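Chlorella virus DNA ligase-adenylate (Chlorella virus, PDB 1FVI) probably seals nicks in duplex DNA as an ATP-dependent DNA ligase, captured here as the covalent enzyme-adenylate intermediate. Local coordinates at residues L22-I27 / K106-R111. The protein carries 1 engineered substitution. Sequence-based numbering, arbitrary orientation.
Sequences LATPKI and KKYIDR. With AMP (adenosine monophosphate), chain C.
Tyr-108 carries CG trans to the amide nitrogen (chi1 172°), which aims the phenol from the first turn of helix 108-121 at strand 21-25, where Leu-22, its CG swung to the side of the amide nitrogen (chi1 -62°), turns CD1 toward the ring. Leu-22 CD1 lies 3.8 Å from Tyr-108 CE2, oblique to the ring, while CB of the same leucine sits at the ring edge, in plane. Leu-22 CD1 also meets Ile-109 CG2 at 3.3 Å, a closeness that is doubtful because the isoleucine's first torsion (31°) is off the usual values. Farther along the strand, the Thr-24 and Tyr-108 side chains point at each other, Thr-24 CG2 standing 4.2 Å from Tyr-108 OH, a loose contact. No hydrogen bond joins the two segments. Arg-111 stays on the helix side: its NH1 donates to Lys-106 O at 2.7 Å, close to the guanidinium plane, Tyr-108 CA lies over one face of the guanidinium, toward its rim, and NH2 forms a salt bridge with Asp-98.

Thr-24 divides its side chain between two neighbours. While the methyl faces the tyrosine, OG1 accepts a hydrogen bond from AMP N6 at 2.9 Å; Pro-25 O takes a second from the same amino group. Ile-27 N donates to AMP N7 at 3.0 Å, and Lys-26 NZ is covalently linked to the AMP phosphorus, the lysyl-adenylate of the nucleotidyltransferase domain. The chemistry is thus split: apolar packing joins helix start to strand, whereas segment 22-27 reads the adenine through N6 and N7 and holds the activated phosphate as a phosphoramidate.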
loop_
_atom_site.group_PDB
_atom_site.type_symbol
_atom_site.label_atom_id
_atom_site.label_comp_id
_atom_site.label_asym_id
_atom_site.label_seq_id
_atom_site.Cartn_x
_atom_site.Cartn_y
_atom_site.Cartn_z
ATOM N N LEU A 22 0.055 -13.077 -8.124
ATOM C CA LEU A 22 0.364 -11.671 -8.357
ATOM C C LEU A 22 -0.018 -10.770 -7.180
ATOM O O LEU A 22 -1.194 -10.568 -6.887
ATOM C CB LEU A 22 -0.325 -11.206 -9.645
ATOM C CG LEU A 22 0.156 -11.955 -10.897
ATOM C CD1 LEU A 22 -0.696 -11.584 -12.114
ATOM C CD2 LEU A 22 1.622 -11.627 -11.154
ATOM N N ALA A 23 0.981 -10.157 -6.554
ATOM C CA ALA A 23 0.716 -9.329 -5.381
ATOM C C ALA A 23 0.875 -7.824 -5.528
ATOM O O ALA A 23 1.634 -7.341 -6.360
ATOM C CB ALA A 23 1.560 -9.832 -4.196
ATOM N N THR A 24 0.116 -7.090 -4.720
ATOM C CA THR A 24 0.176 -5.636 -4.692
ATOM C C THR A 24 0.043 -5.240 -3.223
ATOM O O THR A 24 -0.262 -6.086 -2.375
ATOM C CB THR A 24 -0.945 -4.950 -5.548
ATOM O OG1 THR A 24 -2.229 -5.474 -5.191
ATOM C CG2 THR A 24 -0.682 -5.124 -7.062
ATOM N N PRO A 25 0.356 -3.973 -2.889
ATOM C CA PRO A 25 0.256 -3.521 -1.500
ATOM C C PRO A 25 -1.155 -3.192 -1.053
ATOM O O PRO A 25 -1.949 -2.635 -1.815
ATOM C CB PRO A 25 1.139 -2.281 -1.486
ATOM C CG PRO A 25 0.935 -1.725 -2.844
ATOM C CD PRO A 25 1.014 -2.952 -3.722
ATOM N N LYS A 26 -1.476 -3.587 0.175
ATOM C CA LYS A 26 -2.784 -3.297 0.741
ATOM C C LYS A 26 -2.785 -1.800 1.115
ATOM O O LYS A 26 -2.080 -1.363 2.028
ATOM C CB LYS A 26 -3.039 -4.178 1.970
ATOM C CG LYS A 26 -4.476 -4.198 2.512
ATOM C CD LYS A 26 -4.566 -5.206 3.651
ATOM C CE LYS A 26 -6.000 -5.508 4.106
ATOM N NZ LYS A 26 -6.735 -4.341 4.695
ATOM N N ILE A 27 -3.535 -1.012 0.351
ATOM C CA ILE A 27 -3.629 0.425 0.579
ATOM C C ILE A 27 -4.780 0.824 1.524
ATOM O O ILE A 27 -5.919 0.316 1.432
ATOM C CB ILE A 27 -3.790 1.190 -0.781
ATOM C CG1 ILE A 27 -2.619 0.874 -1.701
ATOM C CG2 ILE A 27 -3.909 2.701 -0.563
ATOM C CD1 ILE A 27 -2.984 0.936 -3.148
ATOM N N LYS A 106 -12.146 -10.963 -18.842
ATOM C CA LYS A 106 -10.759 -10.912 -19.294
ATOM C C LYS A 106 -9.875 -11.186 -18.063
ATOM O O LYS A 106 -10.132 -10.655 -16.985
ATOM C CB LYS A 106 -10.427 -9.535 -19.878
ATOM C CG LYS A 106 -8.939 -9.339 -20.162
ATOM C CD LYS A 106 -8.592 -7.915 -20.574
ATOM C CE LYS A 106 -9.036 -7.600 -21.991
ATOM N NZ LYS A 106 -7.875 -7.195 -22.837
ATOM N N LYS A 107 -8.873 -12.049 -18.214
ATOM C CA LYS A 107 -7.972 -12.405 -17.107
ATOM C C LYS A 107 -7.244 -11.214 -16.494
ATOM O O LYS A 107 -6.792 -10.320 -17.209
ATOM C CB LYS A 107 -6.949 -13.447 -17.565
ATOM C CG LYS A 107 -7.587 -14.717 -18.118
ATOM C CD LYS A 107 -6.578 -15.829 -18.367
ATOM C CE LYS A 107 -5.562 -15.434 -19.423
ATOM N NZ LYS A 107 -4.467 -16.437 -19.535
ATOM N N TYR A 108 -7.105 -11.237 -15.170
ATOM C CA TYR A 108 -6.430 -10.174 -14.425
ATOM C C TYR A 108 -5.101 -9.689 -15.023
ATOM O O TYR A 108 -4.905 -8.478 -15.168
ATOM C CB TYR A 108 -6.240 -10.577 -12.956
ATOM C CG TYR A 108 -5.373 -9.616 -12.168
ATOM C CD1 TYR A 108 -5.694 -8.256 -12.086
ATOM C CD2 TYR A 108 -4.216 -10.065 -11.525
ATOM C CE1 TYR A 108 -4.877 -7.369 -11.375
ATOM C CE2 TYR A 108 -3.396 -9.192 -10.816
ATOM C CZ TYR A 108 -3.733 -7.849 -10.740
ATOM O OH TYR A 108 -2.951 -6.991 -10.001
ATOM N N ILE A 109 -4.190 -10.608 -15.355
ATOM C CA ILE A 109 -2.911 -10.208 -15.947
ATOM C C ILE A 109 -3.130 -9.377 -17.209
ATOM O O ILE A 109 -2.345 -8.478 -17.518
ATOM C CB ILE A 109 -2.045 -11.415 -16.404
ATOM C CG1 ILE A 109 -2.922 -12.592 -16.842
ATOM C CG2 ILE A 109 -0.994 -11.749 -15.393
ATOM C CD1 ILE A 109 -2.155 -13.646 -17.604
ATOM N N ASP A 110 -4.163 -9.744 -17.966
ATOM C CA ASP A 110 -4.497 -9.085 -19.214
ATOM C C ASP A 110 -5.071 -7.685 -19.026
ATOM O O ASP A 110 -4.778 -6.774 -19.807
ATOM C CB ASP A 110 -5.443 -9.978 -20.010
ATOM C CG ASP A 110 -4.763 -11.253 -20.493
ATOM O OD1 ASP A 110 -3.524 -11.242 -20.635
ATOM O OD2 ASP A 110 -5.451 -12.263 -20.735
ATOM N N ARG A 111 -5.910 -7.516 -18.009
ATOM C CA ARG A 111 -6.478 -6.202 -17.714
ATOM C C ARG A 111 -5.333 -5.288 -17.260
ATOM O O ARG A 111 -5.325 -4.108 -17.565
ATOM C CB ARG A 111 -7.567 -6.300 -16.632
ATOM C CG ARG A 111 -8.728 -7.242 -17.007
ATOM C CD ARG A 111 -9.965 -7.056 -16.132
ATOM N NE ARG A 111 -9.694 -7.162 -14.701
ATOM C CZ ARG A 111 -9.694 -8.297 -14.006
ATOM N NH1 ARG A 111 -9.955 -9.453 -14.598
ATOM N NH2 ARG A 111 -9.415 -8.277 -12.710
HETATM P P AMP C . -8.201 -4.276 4.821
HETATM O O1P AMP C . -8.883 -5.336 5.560
HETATM O O3P AMP C . -8.844 -3.012 5.527
HETATM O "O5'" AMP C . -8.759 -4.175 3.426
HETATM C "C5'" AMP C . -8.333 -3.041 2.522
HETATM C "C4'" AMP C . -9.401 -2.648 1.525
HETATM O "O4'" AMP C . -8.736 -1.898 0.505
HETATM C "C3'" AMP C . -10.075 -3.850 0.822
HETATM O "O3'" AMP C . -11.474 -3.687 0.591
HETATM C "C2'" AMP C . -9.411 -3.927 -0.509
HETATM O "O2'" AMP C . -10.321 -4.422 -1.485
HETATM C "C1'" AMP C . -8.881 -2.502 -0.757
HETATM N N9 AMP C . -7.581 -2.537 -1.399
HETATM C C8 AMP C . -6.479 -1.841 -0.955
HETATM N N7 AMP C . -5.454 -2.069 -1.725
HETATM C C5 AMP C . -5.865 -2.943 -2.722
HETATM C C6 AMP C . -5.217 -3.536 -3.816
HETATM N N6 AMP C . -3.911 -3.315 -4.100
HETATM N N1 AMP C . -5.964 -4.351 -4.582
HETATM C C2 AMP C . -7.229 -4.561 -4.298
HETATM N N3 AMP C . -7.971 -4.071 -3.301
HETATM C C4 AMP C . -7.240 -3.238 -2.503
#